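Local coordinates for beta subunit of photoactivated adenylyl cyclase (Beggiatoa sp. PS, PDB 5MBC), which converts ATP to cyclic AMP under the control of blue light, which its flavin-binding BLUF domain senses, at the interface of chains A and B. Numbering follows the deposited sequence. Chains: chain A/B, Beta subunit of photoactivated adenylyl cyclase.

The interface of chains A and B. Residues chain A 42, 44, 53, 91, 94, 99; chain B 107-108, 111-112, 115.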
loop_
_atom_site.group_PDB
_atom_site.type_symbol
_atom_site.label_atom_id
_atom_site.label_comp_id
_atom_site.label_asym_id
_atom_site.label_seq_id
_atom_site.Cartn_x
_atom_site.Cartn_y
_atom_site.Cartn_z
ATOM N N VAL A 42 -17.044 -22.292 15.457
ATOM C CA VAL A 42 -18.216 -21.929 14.663
ATOM C C VAL A 42 -17.773 -21.718 13.221
ATOM O O VAL A 42 -16.687 -21.188 12.969
ATOM C CB VAL A 42 -18.902 -20.654 15.203
ATOM C CG1 VAL A 42 -20.126 -20.299 14.367
ATOM C CG2 VAL A 42 -19.289 -20.825 16.656
ATOM N N LEU A 44 -19.258 -19.941 9.776
ATOM C CA LEU A 44 -20.262 -19.113 9.126
ATOM C C LEU A 44 -19.904 -18.933 7.657
ATOM O O LEU A 44 -18.725 -18.855 7.295
ATOM C CB LEU A 44 -20.380 -17.753 9.822
ATOM C CG LEU A 44 -21.627 -16.913 9.537
ATOM C CD1 LEU A 44 -22.077 -16.199 10.801
ATOM C CD2 LEU A 44 -21.366 -15.908 8.427
ATOM N N ILE A 53 -14.124 -19.894 13.350
ATOM C CA ILE A 53 -13.362 -19.746 14.582
ATOM C C ILE A 53 -13.028 -21.143 15.085
ATOM O O ILE A 53 -13.899 -22.021 15.113
ATOM C CB ILE A 53 -14.146 -18.948 15.638
ATOM C CG1 ILE A 53 -14.543 -17.577 15.082
ATOM C CG2 ILE A 53 -13.330 -18.796 16.913
ATOM C CD1 ILE A 53 -15.410 -16.765 16.020
ATOM N N PHE A 91 -17.028 -21.090 22.520
ATOM C CA PHE A 91 -18.155 -21.941 22.138
ATOM C C PHE A 91 -17.915 -23.344 22.682
ATOM O O PHE A 91 -17.707 -24.294 21.918
ATOM C CB PHE A 91 -18.332 -21.960 20.619
ATOM C CG PHE A 91 -18.232 -20.605 19.982
ATOM C CD1 PHE A 91 -19.302 -19.726 20.023
ATOM C CD2 PHE A 91 -17.070 -20.209 19.340
ATOM C CE1 PHE A 91 -19.214 -18.478 19.436
ATOM C CE2 PHE A 91 -16.975 -18.962 18.752
ATOM C CZ PHE A 91 -18.050 -18.096 18.800
ATOM N N TRP A 94 -20.067 -26.416 21.204
ATOM C CA TRP A 94 -20.181 -26.576 19.756
ATOM C C TRP A 94 -18.868 -27.142 19.227
ATOM O O TRP A 94 -17.892 -26.403 19.068
ATOM C CB TRP A 94 -20.505 -25.247 19.079
ATOM C CG TRP A 94 -21.830 -24.666 19.454
ATOM C CD1 TRP A 94 -22.888 -25.321 20.012
ATOM C CD2 TRP A 94 -22.239 -23.302 19.299
ATOM N NE1 TRP A 94 -23.931 -24.448 20.212
ATOM C CE2 TRP A 94 -23.557 -23.202 19.782
ATOM C CE3 TRP A 94 -21.616 -22.155 18.798
ATOM C CZ2 TRP A 94 -24.264 -22.001 19.778
ATOM C CZ3 TRP A 94 -22.318 -20.965 18.794
ATOM C CH2 TRP A 94 -23.628 -20.897 19.282
ATOM N N ILE A 99 -23.458 -22.246 10.574
ATOM C CA ILE A 99 -24.573 -21.311 10.469
ATOM C C ILE A 99 -24.569 -20.719 9.068
ATOM O O ILE A 99 -23.567 -20.132 8.640
ATOM C CB ILE A 99 -24.496 -20.196 11.524
ATOM C CG1 ILE A 99 -24.483 -20.786 12.936
ATOM C CG2 ILE A 99 -25.645 -19.213 11.351
ATOM C CD1 ILE A 99 -24.244 -19.761 14.022
ATOM N N LEU B 107 -26.482 -16.097 22.934
ATOM C CA LEU B 107 -25.405 -16.987 22.501
ATOM C C LEU B 107 -25.349 -17.126 20.983
ATOM O O LEU B 107 -24.260 -17.181 20.402
ATOM C CB LEU B 107 -25.556 -18.363 23.153
ATOM C CG LEU B 107 -25.222 -18.507 24.642
ATOM C CD1 LEU B 107 -23.929 -17.777 24.989
ATOM C CD2 LEU B 107 -26.371 -18.036 25.524
ATOM N N MET B 108 -26.507 -17.199 20.321
ATOM C CA MET B 108 -26.510 -17.378 18.871
ATOM C C MET B 108 -26.073 -16.124 18.125
ATOM O O MET B 108 -25.620 -16.227 16.981
ATOM C CB MET B 108 -27.897 -17.802 18.388
ATOM C CG MET B 108 -28.354 -19.147 18.919
ATOM S SD MET B 108 -27.233 -20.477 18.451
ATOM C CE MET B 108 -27.179 -20.255 16.675
ATOM N N PRO B 111 -21.481 -15.363 17.783
ATOM C CA PRO B 111 -20.539 -15.599 16.671
ATOM C C PRO B 111 -20.490 -14.456 15.670
ATOM O O PRO B 111 -19.399 -14.008 15.297
ATOM C CB PRO B 111 -21.065 -16.896 16.040
ATOM C CG PRO B 111 -21.790 -17.577 17.135
ATOM C CD PRO B 111 -22.432 -16.482 17.925
ATOM N N ILE B 112 -21.649 -13.966 15.225
ATOM C CA ILE B 112 -21.668 -12.870 14.261
ATOM C C ILE B 112 -21.129 -11.595 14.897
ATOM O O ILE B 112 -20.437 -10.803 14.246
ATOM C CB ILE B 112 -23.089 -12.667 13.702
ATOM C CG1 ILE B 112 -23.709 -14.005 13.292
ATOM C CG2 ILE B 112 -23.062 -11.721 12.512
ATOM C CD1 ILE B 112 -24.667 -14.584 14.316
ATOM N N LEU B 115 -17.319 -11.946 15.135
ATOM C CA LEU B 115 -16.697 -11.827 13.820
ATOM C C LEU B 115 -16.750 -10.393 13.312
ATOM O O LEU B 115 -15.797 -9.920 12.683
ATOM C CB LEU B 115 -17.373 -12.775 12.832
ATOM C CG LEU B 115 -17.090 -14.254 13.084
ATOM C CD1 LEU B 115 -17.897 -15.116 12.144
ATOM C CD2 LEU B 115 -15.610 -14.542 12.929
#
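The sulphur of B:Met108 sits beside the CZ2–CH2 side of the six-membered ring of the A:Trp94 indole, displaced from its plane, SD lying 3.6 Å from CZ2 and nearly as near to CH2. No nitrogen or oxygen of one chain comes within bonding distance of the other in this patch, so it holds by apolar packing. The B:Met108 chain is bent at both chi2 and chi3, which curls it and turns the terminal methyl CE towards CD1 of A:Ile99 at 4.0 Å.

B:Pro111, in the first turn of helix 110-128, is the central plug and has more surface hidden by the partner than any other residue here. Its CG meets the A:Trp94 ring edge-on, in the indole plane, 3.8 Å from CZ3. The same carbon is 3.6 Å from CE1 of A:Phe91, while the neighbouring CB sits 3.9 Å from CG1 of A:Val42. With CG1 anti to the backbone N (chi1 -180°), A:Val42 turns that methyl to the proline CB, while CG2 lies over the centre of the A:Phe91 ring, 3.3 Å above its plane, and also borders the proline CG. B:Pro111 CG approaches CE1 from that same side of the phenyl ring, displaced out of its plane, and CZ too is near the proline.

Further along the same helix, CG1 of B:Ile112 packs against CD1 of A:Leu44 at 3.7 Å, the two side chains crossing at about a right angle. One turn on from B:Pro111, B:Leu115 runs antiparallel past A:Ile53, its CD2 methyl touching CD1 at 3.8 Å and also reaching CG1.

Strands 40-46, 49-55 and 97-100 of the BLUF domain, together with A:Phe91 and A:Trp94 of the loop before strand 97-100, thus form an apolar surface for the partner's helix 110-128 and the residues leading into it. Repeated by the two-fold axis, this contact packs each light-sensing domain on the opposite chain; it may couple the two and pass the light signal towards the cyclase domains.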